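Local atomic coordinates of A-adding tRNA nucleotidyltransferase (PDB entry 4WBY), a protein that adds the terminal adenosine to tRNAs ending in CC, using ATP and magnesium to complete the CCA end. Residues E10-E15 and K59-R64; I19-G24 and V129-Y134; A78-G83 and L87-A92; K150-L155 and R172-L177. All coordinates share one frame; numbering follows the deposited sequence.

Contacts 1, 2 and 3 build the head domain, whereas contact 4 lies where the head is followed by the helical region. Helix 7-22 serves both contact 1 and contact 2, whose centres are about 12 Å apart and which are joined by the Arg64-Glu22 salt bridge and by Glu10 meeting Tyr134. Contact 3 is the hairpin on which contact 1 packs: Leu61 and Ile12 pack on Phe89, Leu87 and Ile82, with centres about 10 Å apart. Contact 3 also brings Glu88 to about 4 Å from Asp47, a probable magnesium ligand, measured between side chains. Contact 4 is centred about 26 Å from contact 3 and holds the ATP-binding residues Arg172 and Arg176, which grip a sulfate.

Contact 1 of 4, residues E10-E15 and K59-R64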
loop_
_atom_site.group_PDB
_atom_site.type_symbol
_atom_site.label_atom_id
_atom_site.label_comp_id
_atom_site.label_asym_id
_atom_site.label_seq_id
_atom_site.Cartn_x
_atom_site.Cartn_y
_atom_site.Cartn_z
ATOM N N GLU A 10 11.143 -23.557 -4.681
ATOM C CA GLU A 10 11.744 -24.807 -4.220
ATOM C C GLU A 10 13.214 -24.984 -4.616
ATOM O O GLU A 10 14.046 -25.308 -3.768
ATOM C CB GLU A 10 10.905 -25.985 -4.735
ATOM C CG GLU A 10 11.600 -27.342 -4.722
ATOM C CD GLU A 10 11.657 -27.993 -3.345
ATOM O OE1 GLU A 10 11.218 -27.372 -2.353
ATOM O OE2 GLU A 10 12.146 -29.145 -3.262
ATOM N N GLU A 11 13.553 -24.763 -5.882
ATOM C CA GLU A 11 14.937 -24.989 -6.317
ATOM C C GLU A 11 15.926 -24.102 -5.565
ATOM O O GLU A 11 16.960 -24.574 -5.083
ATOM C CB GLU A 11 15.082 -24.764 -7.824
ATOM C CG GLU A 11 14.446 -25.839 -8.683
ATOM C CD GLU A 11 14.861 -25.747 -10.144
ATOM O OE1 GLU A 11 15.684 -24.868 -10.484
ATOM O OE2 GLU A 11 14.361 -26.554 -10.956
ATOM N N ILE A 12 15.601 -22.821 -5.435
ATOM C CA ILE A 12 16.479 -21.899 -4.730
ATOM C C ILE A 12 16.496 -22.193 -3.226
ATOM O O ILE A 12 17.552 -22.146 -2.599
ATOM C CB ILE A 12 16.069 -20.427 -4.996
ATOM C CG1 ILE A 12 16.393 -20.044 -6.442
ATOM C CG2 ILE A 12 16.784 -19.472 -4.038
ATOM C CD1 ILE A 12 17.874 -20.155 -6.799
ATOM N N ALA A 13 15.338 -22.503 -2.646
ATOM C CA ALA A 13 15.288 -22.838 -1.223
ATOM C C ALA A 13 16.201 -24.034 -0.900
ATOM O O ALA A 13 16.975 -24.001 0.068
ATOM C CB ALA A 13 13.857 -23.141 -0.802
ATOM N N ARG A 14 16.119 -25.085 -1.716
ATOM C CA ARG A 14 16.980 -26.252 -1.538
ATOM C C ARG A 14 18.450 -25.854 -1.602
ATOM O O ARG A 14 19.260 -26.264 -0.761
ATOM C CB ARG A 14 16.692 -27.313 -2.608
ATOM C CG ARG A 14 15.351 -28.014 -2.477
ATOM C CD ARG A 14 15.346 -29.051 -1.362
ATOM N NE ARG A 14 14.057 -29.732 -1.319
ATOM C CZ ARG A 14 13.747 -30.694 -0.458
ATOM N NH1 ARG A 14 14.640 -31.098 0.433
ATOM N NH2 ARG A 14 12.544 -31.250 -0.487
ATOM N N GLU A 15 18.793 -25.060 -2.615
ATOM C CA GLU A 15 20.177 -24.665 -2.831
ATOM C C GLU A 15 20.701 -23.792 -1.693
ATOM O O GLU A 15 21.848 -23.936 -1.275
ATOM C CB GLU A 15 20.319 -23.933 -4.162
ATOM C CG GLU A 15 21.766 -23.624 -4.514
ATOM C CD GLU A 15 21.922 -23.084 -5.915
ATOM O OE1 GLU A 15 20.899 -22.709 -6.520
ATOM O OE2 GLU A 15 23.068 -23.015 -6.392
ATOM N N LYS A 59 26.487 -13.986 -1.769
ATOM C CA LYS A 59 27.494 -13.807 -2.809
ATOM C C LYS A 59 27.807 -15.137 -3.499
ATOM O O LYS A 59 28.040 -15.179 -4.707
ATOM C CB LYS A 59 28.768 -13.180 -2.226
ATOM C CG LYS A 59 28.617 -11.692 -1.918
ATOM C CD LYS A 59 29.792 -11.142 -1.127
ATOM C CE LYS A 59 31.096 -11.243 -1.880
ATOM N NZ LYS A 59 32.191 -10.600 -1.094
ATOM N N GLU A 60 27.802 -16.226 -2.737
ATOM C CA GLU A 60 28.077 -17.532 -3.328
ATOM C C GLU A 60 26.914 -18.008 -4.197
ATOM O O GLU A 60 27.124 -18.540 -5.288
ATOM C CB GLU A 60 28.391 -18.556 -2.240
ATOM C CG GLU A 60 28.573 -19.987 -2.754
ATOM C CD GLU A 60 29.750 -20.144 -3.715
ATOM O OE1 GLU A 60 30.643 -19.270 -3.739
ATOM O OE2 GLU A 60 29.782 -21.153 -4.450
ATOM N N LEU A 61 25.686 -17.833 -3.715
ATOM C CA LEU A 61 24.524 -18.151 -4.530
ATOM C C LEU A 61 24.545 -17.344 -5.832
ATOM O O LEU A 61 24.289 -17.878 -6.920
ATOM C CB LEU A 61 23.228 -17.883 -3.751
ATOM C CG LEU A 61 21.923 -18.221 -4.481
ATOM C CD1 LEU A 61 21.779 -19.734 -4.692
ATOM C CD2 LEU A 61 20.700 -17.647 -3.747
ATOM N N ALA A 62 24.870 -16.063 -5.722
ATOM C CA ALA A 62 24.915 -15.189 -6.891
ATOM C C ALA A 62 25.981 -15.634 -7.892
ATOM O O ALA A 62 25.749 -15.612 -9.099
ATOM C CB ALA A 62 25.162 -13.762 -6.466
ATOM N N ARG A 63 27.148 -16.020 -7.384
ATOM C CA ARG A 63 28.230 -16.506 -8.232
ATOM C C ARG A 63 27.785 -17.738 -9.028
ATOM O O ARG A 63 28.020 -17.845 -10.242
ATOM C CB ARG A 63 29.457 -16.841 -7.381
ATOM C CG ARG A 63 30.655 -17.299 -8.188
ATOM C CD ARG A 63 31.760 -17.876 -7.298
ATOM N NE ARG A 63 31.385 -19.167 -6.727
ATOM C CZ ARG A 63 31.467 -20.321 -7.380
ATOM N NH1 ARG A 63 31.920 -20.342 -8.624
ATOM N NH2 ARG A 63 31.104 -21.453 -6.791
ATOM N N ARG A 64 27.125 -18.665 -8.344
ATOM C CA ARG A 64 26.691 -19.885 -9.007
ATOM C C ARG A 64 25.650 -19.615 -10.084
ATOM O O ARG A 64 25.603 -20.324 -11.093
ATOM C CB ARG A 64 26.149 -20.876 -7.986
ATOM C CG ARG A 64 27.213 -21.329 -7.019
ATOM C CD ARG A 64 26.699 -22.387 -6.071
ATOM N NE ARG A 64 27.691 -22.671 -5.041
ATOM C CZ ARG A 64 27.617 -23.682 -4.183
ATOM N NH1 ARG A 64 26.600 -24.529 -4.231
ATOM N NH2 ARG A 64 28.570 -23.850 -3.281
HETATM O O HOH W 1 24.661 -24.889 -5.799
#
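Helices 10-15 and 59-64 bring Glu15 level with Leu61, their axes 12.1 Å apart at closest approach and their N-to-C directions 127° from each other. At this wide spacing the side chains do the touching. Glu15 reaches across with an extended chain, CG anti to the backbone N (chi1 -174°), and lays its carboxylate carbon CD 3.6 Å from Leu61 CD1, so that a methyl group packs against the acid. Deeper down, Ile12 CG2 approaches the other branch of the leucine, CD2, at 4.3 Å. Both helices lie on the same side of the mixed sheet of the nucleotidyltransferase head domain, where Ile12 and Leu61 each also pack on Leu87 of strand 85-91. Nearer solvent, Glu15 OE2 passes 3.7 Å from Arg64 CD. The opposite charges stop short of a direct bridge, with OE2 of Glu15 4.4 Å from NH1 of Arg64 and the carboxylate and guanidinium planes turned 44° apart. A water placed between them, at distances short enough to leave the details doubtful, appears to link Glu15 OE2 and Arg64 NH1. The arginine is steadied from its own helix by Glu60, whose OE2 takes NE of Arg64 at 2.7 Å while also receiving NH2 of Arg63. The second carboxylate oxygen of Glu15, OE1, is hydrogen-bonded to His65 NE2, just beyond the second segment.

Contact 2 of 4, residues I19-G24 and V129-Y134; sequences IAKEMG and VNLEDY
Leu131, in the loop 129-134, lays one methyl against the aliphatic root of Lys21 on the last turn of helix 7-22. This is the close part of the contact: Leu131 CD1 sits 3.6 Å from Lys21 CG and nearly as close to its CB, the two side chains crossing at about a right angle. Lys21 CG is anti to the backbone N (chi1 -175°), which brings the first methylenes to the leucine. This close touch lies at the exposed rim, and bends further along the lysine lead its ammonium end away from the loop. The inner side is buried yet looser: Ala20 CB comes no nearer than 4.4 Å to Asn130 OD1. This oxygen has its polar partner elsewhere, in the backbone N of Ala27, while ND2 of Asn130 binds Ser128 OG, so the amide is held at both ends. The helix stops just beyond, in a Schellman motif with Gly24 at positive phi. In the head domain the pair ties the C-terminal end of helix 7-22 to the loop between strands 126-128 and 137-138: Asn130 leans on Arg26 and Tyr28 of strand 26-30, and Ile19 packs on helix 54-65.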
loop_
_atom_site.group_PDB
_atom_site.type_symbol
_atom_site.label_atom_id
_atom_site.label_comp_id
_atom_site.label_asym_id
_atom_site.label_seq_id
_atom_site.Cartn_x
_atom_site.Cartn_y
_atom_site.Cartn_z
ATOM N N ILE A 19 24.076 -24.629 0.439
ATOM C CA ILE A 19 25.183 -23.700 0.606
ATOM C C ILE A 19 25.375 -23.374 2.086
ATOM O O ILE A 19 26.504 -23.308 2.566
ATOM C CB ILE A 19 24.953 -22.401 -0.200
ATOM C CG1 ILE A 19 24.929 -22.711 -1.701
ATOM C CG2 ILE A 19 26.039 -21.378 0.086
ATOM C CD1 ILE A 19 24.484 -21.544 -2.546
ATOM N N ALA A 20 24.274 -23.184 2.813
ATOM C CA ALA A 20 24.376 -22.920 4.247
ATOM C C ALA A 20 25.153 -24.032 4.952
ATOM O O ALA A 20 26.066 -23.758 5.742
ATOM C CB ALA A 20 22.988 -22.756 4.867
ATOM N N LYS A 21 24.812 -25.283 4.656
ATOM C CA LYS A 21 25.525 -26.406 5.260
ATOM C C LYS A 21 27.010 -26.382 4.903
ATOM O O LYS A 21 27.859 -26.618 5.767
ATOM C CB LYS A 21 24.927 -27.747 4.837
ATOM C CG LYS A 21 25.589 -28.933 5.546
ATOM C CD LYS A 21 25.248 -28.914 7.031
ATOM C CE LYS A 21 26.032 -29.938 7.819
ATOM N NZ LYS A 21 27.456 -29.555 7.945
ATOM N N GLU A 22 27.326 -26.093 3.638
ATOM C CA GLU A 22 28.725 -26.034 3.206
ATOM C C GLU A 22 29.510 -24.994 4.004
ATOM O O GLU A 22 30.705 -25.166 4.266
ATOM C CB GLU A 22 28.822 -25.714 1.712
ATOM C CG GLU A 22 28.241 -26.769 0.783
ATOM C CD GLU A 22 28.209 -26.312 -0.668
ATOM O OE1 GLU A 22 29.048 -25.469 -1.049
ATOM O OE2 GLU A 22 27.340 -26.790 -1.429
ATOM N N MET A 23 28.825 -23.923 4.397
ATOM C CA MET A 23 29.437 -22.832 5.151
ATOM C C MET A 23 29.326 -22.984 6.666
ATOM O O MET A 23 29.811 -22.134 7.419
ATOM C CB MET A 23 28.805 -21.507 4.740
ATOM C CG MET A 23 28.984 -21.206 3.285
ATOM S SD MET A 23 28.212 -19.657 2.848
ATOM C CE MET A 23 28.913 -19.452 1.214
ATOM N N GLY A 24 28.673 -24.051 7.109
ATOM C CA GLY A 24 28.458 -24.271 8.529
ATOM C C GLY A 24 27.427 -23.333 9.137
ATOM O O GLY A 24 27.474 -23.040 10.334
ATOM N N VAL A 129 15.002 -24.061 5.623
ATOM C CA VAL A 129 15.404 -24.656 4.360
ATOM C C VAL A 129 16.653 -25.500 4.582
ATOM O O VAL A 129 17.354 -25.873 3.642
ATOM C CB VAL A 129 15.625 -23.589 3.261
ATOM C CG1 VAL A 129 14.301 -22.861 2.995
ATOM C CG2 VAL A 129 16.753 -22.614 3.625
ATOM N N ASN A 130 16.915 -25.826 5.840
ATOM C CA ASN A 130 18.105 -26.595 6.169
ATOM C C ASN A 130 17.953 -28.075 5.877
ATOM O O ASN A 130 16.842 -28.580 5.748
ATOM C CB ASN A 130 18.474 -26.351 7.627
ATOM C CG ASN A 130 18.733 -24.898 7.882
ATOM O OD1 ASN A 130 19.731 -24.353 7.402
ATOM N ND2 ASN A 130 17.806 -24.235 8.581
ATOM N N LEU A 131 19.088 -28.759 5.754
ATOM C CA LEU A 131 19.087 -30.113 5.220
ATOM C C LEU A 131 18.312 -31.101 6.075
ATOM O O LEU A 131 17.672 -31.999 5.544
ATOM C CB LEU A 131 20.519 -30.633 5.046
ATOM C CG LEU A 131 21.394 -29.897 4.030
ATOM C CD1 LEU A 131 22.757 -30.564 3.941
ATOM C CD2 LEU A 131 20.733 -29.853 2.652
ATOM N N GLU A 132 18.357 -30.939 7.394
ATOM C CA GLU A 132 17.845 -32.005 8.256
ATOM C C GLU A 132 16.373 -31.834 8.623
ATOM O O GLU A 132 15.745 -32.775 9.111
ATOM C CB GLU A 132 18.689 -32.116 9.525
ATOM C CG GLU A 132 18.217 -31.271 10.686
ATOM C CD GLU A 132 18.595 -29.811 10.555
ATOM O OE1 GLU A 132 19.347 -29.460 9.614
ATOM O OE2 GLU A 132 18.132 -29.012 11.402
ATOM N N ASP A 133 15.814 -30.650 8.384
ATOM C CA ASP A 133 14.418 -30.392 8.751
ATOM C C ASP A 133 13.735 -29.509 7.708
ATOM O O ASP A 133 12.927 -28.647 8.031
ATOM C CB ASP A 133 14.326 -29.745 10.138
ATOM C CG ASP A 133 14.876 -28.331 10.164
ATOM O OD1 ASP A 133 15.679 -27.981 9.271
ATOM O OD2 ASP A 133 14.483 -27.561 11.069
ATOM N N TYR A 134 14.050 -29.757 6.450
ATOM C CA TYR A 134 13.571 -28.925 5.356
ATOM C C TYR A 134 12.054 -28.801 5.333
ATOM O O TYR A 134 11.333 -29.807 5.375
ATOM C CB TYR A 134 14.058 -29.494 4.032
ATOM C CG TYR A 134 13.723 -28.644 2.837
ATOM C CD1 TYR A 134 12.569 -28.876 2.101
ATOM C CD2 TYR A 134 14.562 -27.604 2.442
ATOM C CE1 TYR A 134 12.262 -28.104 0.993
ATOM C CE2 TYR A 134 14.271 -26.832 1.339
ATOM C CZ TYR A 134 13.123 -27.087 0.614
ATOM O OH TYR A 134 12.839 -26.325 -0.488
#

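Contact 3 of 4, residues A78-G83 and L87-A92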
loop_
_atom_site.group_PDB
_atom_site.type_symbol
_atom_site.label_atom_id
_atom_site.label_comp_id
_atom_site.label_asym_id
_atom_site.label_seq_id
_atom_site.Cartn_x
_atom_site.Cartn_y
_atom_site.Cartn_z
ATOM N N ALA A 78 22.092 -8.617 1.959
ATOM C CA ALA A 78 22.397 -8.579 0.530
ATOM C C ALA A 78 21.151 -8.894 -0.285
ATOM O O ALA A 78 20.285 -9.641 0.156
ATOM C CB ALA A 78 23.518 -9.558 0.188
ATOM N N HIS A 79 21.077 -8.325 -1.479
ATOM C CA HIS A 79 19.946 -8.531 -2.371
ATOM C C HIS A 79 20.431 -8.994 -3.732
ATOM O O HIS A 79 21.486 -8.559 -4.205
ATOM C CB HIS A 79 19.122 -7.244 -2.519
ATOM C CG HIS A 79 18.586 -6.713 -1.226
ATOM N ND1 HIS A 79 19.370 -6.036 -0.317
ATOM C CD2 HIS A 79 17.344 -6.764 -0.689
ATOM C CE1 HIS A 79 18.632 -5.686 0.722
ATOM N NE2 HIS A 79 17.399 -6.117 0.522
ATOM N N LEU A 80 19.674 -9.901 -4.343
ATOM C CA LEU A 80 19.941 -10.330 -5.713
ATOM C C LEU A 80 18.650 -10.828 -6.338
ATOM O O LEU A 80 17.659 -11.065 -5.645
ATOM C CB LEU A 80 21.023 -11.415 -5.765
ATOM C CG LEU A 80 20.710 -12.688 -4.984
ATOM C CD1 LEU A 80 21.252 -13.925 -5.681
ATOM C CD2 LEU A 80 21.295 -12.590 -3.585
ATOM N N LYS A 81 18.657 -10.951 -7.656
ATOM C CA LYS A 81 17.500 -11.425 -8.390
ATOM C C LYS A 81 17.930 -12.609 -9.244
ATOM O O LYS A 81 18.958 -12.552 -9.912
ATOM C CB LYS A 81 16.914 -10.309 -9.260
ATOM C CG LYS A 81 15.582 -10.663 -9.915
ATOM C CD LYS A 81 14.962 -9.470 -10.638
ATOM C CE LYS A 81 13.601 -9.826 -11.225
ATOM N NZ LYS A 81 12.933 -8.660 -11.876
ATOM N N ILE A 82 17.155 -13.684 -9.203
ATOM C CA ILE A 82 17.401 -14.837 -10.053
ATOM C C ILE A 82 16.111 -15.121 -10.817
ATOM O O ILE A 82 15.100 -15.495 -10.223
ATOM C CB ILE A 82 17.839 -16.079 -9.244
ATOM C CG1 ILE A 82 19.164 -15.811 -8.527
ATOM C CG2 ILE A 82 18.005 -17.275 -10.172
ATOM C CD1 ILE A 82 19.589 -16.927 -7.580
ATOM N N GLY A 83 16.142 -14.924 -12.129
ATOM C CA GLY A 83 14.929 -15.008 -12.924
ATOM C C GLY A 83 13.905 -14.035 -12.359
ATOM O O GLY A 83 14.205 -12.864 -12.151
ATOM N N LEU A 87 15.423 -11.852 -4.178
ATOM C CA LEU A 87 15.885 -12.459 -2.942
ATOM C C LEU A 87 16.574 -11.459 -2.021
ATOM O O LEU A 87 17.382 -10.634 -2.457
ATOM C CB LEU A 87 16.846 -13.612 -3.250
ATOM C CG LEU A 87 16.353 -14.648 -4.260
ATOM C CD1 LEU A 87 17.480 -15.617 -4.579
ATOM C CD2 LEU A 87 15.112 -15.385 -3.756
ATOM N N GLU A 88 16.259 -11.550 -0.736
ATOM C CA GLU A 88 16.978 -10.810 0.286
ATOM C C GLU A 88 17.549 -11.795 1.291
ATOM O O GLU A 88 16.860 -12.730 1.701
ATOM C CB GLU A 88 16.068 -9.813 0.999
ATOM C CG GLU A 88 16.731 -9.188 2.211
ATOM C CD GLU A 88 15.773 -8.376 3.048
ATOM O OE1 GLU A 88 15.304 -7.332 2.550
ATOM O OE2 GLU A 88 15.489 -8.780 4.200
ATOM N N PHE A 89 18.803 -11.581 1.680
ATOM C CA PHE A 89 19.461 -12.371 2.710
ATOM C C PHE A 89 19.900 -11.450 3.832
ATOM O O PHE A 89 20.615 -10.481 3.592
ATOM C CB PHE A 89 20.665 -13.123 2.135
ATOM C CG PHE A 89 20.285 -14.196 1.175
ATOM C CD1 PHE A 89 20.054 -13.902 -0.158
ATOM C CD2 PHE A 89 20.122 -15.500 1.610
ATOM C CE1 PHE A 89 19.682 -14.895 -1.037
ATOM C CE2 PHE A 89 19.742 -16.494 0.735
ATOM C CZ PHE A 89 19.531 -16.193 -0.587
ATOM N N ALA A 90 19.470 -11.746 5.050
ATOM C CA ALA A 90 19.794 -10.913 6.199
ATOM C C ALA A 90 20.407 -11.750 7.300
ATOM O O ALA A 90 20.003 -12.878 7.532
ATOM C CB ALA A 90 18.550 -10.184 6.718
ATOM N N THR A 91 21.410 -11.193 7.955
ATOM C CA THR A 91 22.013 -11.823 9.115
ATOM C C THR A 91 21.042 -11.725 10.292
ATOM O O THR A 91 20.471 -10.662 10.537
ATOM C CB THR A 91 23.361 -11.149 9.450
ATOM O OG1 THR A 91 24.246 -11.264 8.325
ATOM C CG2 THR A 91 24.012 -11.778 10.673
ATOM N N ALA A 92 20.843 -12.826 11.011
ATOM C CA ALA A 92 20.000 -12.812 12.217
ATOM C C ALA A 92 20.494 -11.757 13.195
ATOM O O ALA A 92 21.684 -11.702 13.482
ATOM C CB ALA A 92 19.996 -14.184 12.889
#
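Ala78 pairs with Phe89 at the first rung of an antiparallel ladder, a hydrogen-bonded pair in which each backbone N reaches the other residue's O at 2.9 Å. Next comes His79, in a non-hydrogen-bonded pair with Glu88. Their side chains run side by side in the same direction, and NE2 of His79 donates to OE1 of Glu88 at 3.2 Å. This bond is bent, with 137° at the hydrogen; it meets the anti side of the carboxylate, and the oxygen lies tilted from the ring plane, the two planes being 84° apart. Leu80 restores the hydrogen-bonded pattern with Leu87, whose N lies 2.8 Å from Leu80 O. Leu80 CG takes the crowded position between backbone N and carbonyl carbon (chi1 59°), and Leu80 CD2 comes 3.8 Å from Phe89 CE1. Ile82 finishes the row: its CD1 touches Leu87 CD1 at 3.9 Å, just before the chain turns at Gly83. Ala78, Leu80, Leu87 and Phe89 thus share one face, on which helices 7-22 and 54-65 pack, while His79 and Glu88 lie on the other. There Glu88 touches Asp47 of the neighbouring strand 45-51, a probable magnesium ligand. This is a beta hairpin in the central sheet of a nucleotidyltransferase head domain, with the His79-Glu88 face turned toward the probable magnesium site.

Contact 4 of 4, residues K150-L155 and R172-L177. With SO4 (sulfate ion), chain D.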
loop_
_atom_site.group_PDB
_atom_site.type_symbol
_atom_site.label_atom_id
_atom_site.label_comp_id
_atom_site.label_asym_id
_atom_site.label_seq_id
_atom_site.Cartn_x
_atom_site.Cartn_y
_atom_site.Cartn_z
ATOM N N LYS A 150 -7.752 -15.349 13.262
ATOM C CA LYS A 150 -7.847 -14.045 12.586
ATOM C C LYS A 150 -7.533 -12.893 13.541
ATOM O O LYS A 150 -8.303 -11.930 13.684
ATOM C CB LYS A 150 -9.228 -13.870 11.957
ATOM C CG LYS A 150 -9.532 -14.933 10.915
ATOM C CD LYS A 150 -10.909 -14.696 10.335
ATOM C CE LYS A 150 -11.173 -15.574 9.145
ATOM N NZ LYS A 150 -12.479 -15.273 8.485
ATOM N N VAL A 151 -6.360 -12.986 14.159
ATOM C CA VAL A 151 -5.945 -12.058 15.198
ATOM C C VAL A 151 -4.607 -11.390 14.886
ATOM O O VAL A 151 -3.630 -12.058 14.531
ATOM C CB VAL A 151 -5.837 -12.789 16.567
ATOM C CG1 VAL A 151 -5.112 -11.925 17.588
ATOM C CG2 VAL A 151 -7.234 -13.184 17.061
ATOM N N ILE A 152 -4.579 -10.065 15.021
ATOM C CA ILE A 152 -3.338 -9.289 15.037
ATOM C C ILE A 152 -2.879 -9.124 16.490
ATOM O O ILE A 152 -3.572 -8.518 17.308
ATOM C CB ILE A 152 -3.515 -7.903 14.376
ATOM C CG1 ILE A 152 -3.971 -8.047 12.917
ATOM C CG2 ILE A 152 -2.233 -7.085 14.465
ATOM C CD1 ILE A 152 -3.020 -8.826 12.014
ATOM N N ARG A 153 -1.701 -9.654 16.795
ATOM C CA ARG A 153 -1.174 -9.706 18.152
ATOM C C ARG A 153 0.291 -9.309 18.159
ATOM O O ARG A 153 1.081 -9.866 17.390
ATOM C CB ARG A 153 -1.317 -11.125 18.716
ATOM C CG ARG A 153 -0.986 -11.239 20.185
ATOM C CD ARG A 153 -0.868 -12.682 20.635
ATOM N NE ARG A 153 -2.048 -13.460 20.268
ATOM C CZ ARG A 153 -3.167 -13.526 20.976
ATOM N NH1 ARG A 153 -3.280 -12.863 22.127
ATOM N NH2 ARG A 153 -4.178 -14.260 20.523
ATOM N N VAL A 154 0.672 -8.368 19.026
ATOM C CA VAL A 154 2.089 -8.037 19.166
ATOM C C VAL A 154 2.864 -9.172 19.859
ATOM O O VAL A 154 2.280 -10.038 20.522
ATOM C CB VAL A 154 2.300 -6.709 19.942
ATOM C CG1 VAL A 154 1.773 -5.527 19.125
ATOM C CG2 VAL A 154 1.675 -6.776 21.340
ATOM N N LEU A 155 4.182 -9.147 19.709
ATOM C CA LEU A 155 5.053 -10.198 20.241
ATOM C C LEU A 155 5.394 -10.025 21.715
ATOM O O LEU A 155 5.794 -10.988 22.385
ATOM C CB LEU A 155 6.351 -10.267 19.428
ATOM C CG LEU A 155 6.212 -10.359 17.903
ATOM C CD1 LEU A 155 7.544 -10.689 17.258
ATOM C CD2 LEU A 155 5.182 -11.379 17.505
ATOM N N ARG A 172 -3.154 -1.613 9.352
ATOM C CA ARG A 172 -2.998 -2.014 7.950
ATOM C C ARG A 172 -3.203 -3.525 7.789
ATOM O O ARG A 172 -3.954 -3.962 6.913
ATOM C CB ARG A 172 -1.635 -1.609 7.385
ATOM C CG ARG A 172 -1.374 -2.194 5.994
ATOM C CD ARG A 172 -0.297 -1.421 5.228
ATOM N NE ARG A 172 1.000 -1.386 5.902
ATOM C CZ ARG A 172 1.962 -2.286 5.740
ATOM N NH1 ARG A 172 1.785 -3.327 4.936
ATOM N NH2 ARG A 172 3.112 -2.143 6.385
ATOM N N PHE A 173 -2.560 -4.327 8.639
ATOM C CA PHE A 173 -2.733 -5.772 8.518
ATOM C C PHE A 173 -4.141 -6.205 8.915
ATOM O O PHE A 173 -4.714 -7.087 8.268
ATOM C CB PHE A 173 -1.677 -6.526 9.334
ATOM C CG PHE A 173 -0.285 -6.366 8.786
ATOM C CD1 PHE A 173 0.009 -6.751 7.484
ATOM C CD2 PHE A 173 0.721 -5.807 9.553
ATOM C CE1 PHE A 173 1.290 -6.598 6.962
ATOM C CE2 PHE A 173 2.001 -5.659 9.044
ATOM C CZ PHE A 173 2.288 -6.050 7.743
ATOM N N ALA A 174 -4.711 -5.582 9.947
ATOM C CA ALA A 174 -6.084 -5.923 10.338
ATOM C C ALA A 174 -7.052 -5.657 9.184
ATOM O O ALA A 174 -7.901 -6.498 8.866
ATOM C CB ALA A 174 -6.512 -5.150 11.594
ATOM N N GLY A 175 -6.920 -4.499 8.540
ATOM C CA GLY A 175 -7.808 -4.157 7.443
ATOM C C GLY A 175 -7.566 -5.001 6.199
ATOM O O GLY A 175 -8.513 -5.439 5.539
ATOM N N ARG A 176 -6.296 -5.233 5.865
ATOM C CA ARG A 176 -5.964 -6.082 4.723
ATOM C C ARG A 176 -6.587 -7.462 4.843
ATOM O O ARG A 176 -7.138 -7.991 3.884
ATOM C CB ARG A 176 -4.446 -6.238 4.586
ATOM C CG ARG A 176 -4.043 -7.214 3.487
ATOM C CD ARG A 176 -2.584 -7.634 3.564
ATOM N NE ARG A 176 -1.678 -6.525 3.295
ATOM C CZ ARG A 176 -0.354 -6.626 3.315
ATOM N NH1 ARG A 176 0.219 -7.792 3.606
ATOM N NH2 ARG A 176 0.395 -5.568 3.057
ATOM N N LEU A 177 -6.496 -8.037 6.039
ATOM C CA LEU A 177 -6.823 -9.444 6.238
ATOM C C LEU A 177 -8.200 -9.667 6.839
ATOM O O LEU A 177 -8.618 -10.814 7.005
ATOM C CB LEU A 177 -5.773 -10.103 7.139
ATOM C CG LEU A 177 -4.330 -10.034 6.636
ATOM C CD1 LEU A 177 -3.370 -10.520 7.712
ATOM C CD2 LEU A 177 -4.163 -10.834 5.341
HETATM S S SO4 D . 4.276 -6.610 4.062
HETATM O O1 SO4 D . 4.645 -7.729 4.949
HETATM O O2 SO4 D . 3.040 -6.973 3.375
HETATM O O3 SO4 D . 4.096 -5.371 4.817
HETATM O O4 SO4 D . 5.335 -6.445 3.072
#
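Ile152, on the short strand 151-152, drives its side chain against Phe173 and Ala174 of helix 165-177. The strand, this helix and the parallel strand 180-181 form a beta-alpha-beta crossover, here packing hydrophobically on one side of the helix while the other side serves a ligand. Arg172, first on the helical segment, bends at chi3 toward the ligand, and its NH1 donates an almost straight hydrogen bond (173°) to O3 of a bound sulfate at 3.1 Å. Its NE is anchored by a salt bridge to Glu209, which would limit the rotation of the guanidinium. Phe173 bridges both sides: CB lies 3.8 Å from Ile152 CD1, while the ring reaches the sulfate with its edge, CZ being 3.5 Å from O3. With CG anti to the carbonyl carbon (chi1 -68°), the ring is carried away from the isoleucine. Ala174 contributes its methyl, CB, 4.1 Å from Ile152 CG1, closing the buried patch. One turn on from Arg172 comes Arg176, with a face of its guanidinium over the edge of the Phe173 ring near CD1. Both arginines bind ATP, as does Arg35, which also bonds to the sulfate; the anion, probably from the crystallisation liquor, thus probably occupies part of the nucleotide pocket. Arg176 NH1 and NH2 converge on one sulfate oxygen, O2, at 2.9 and 3.0 Å.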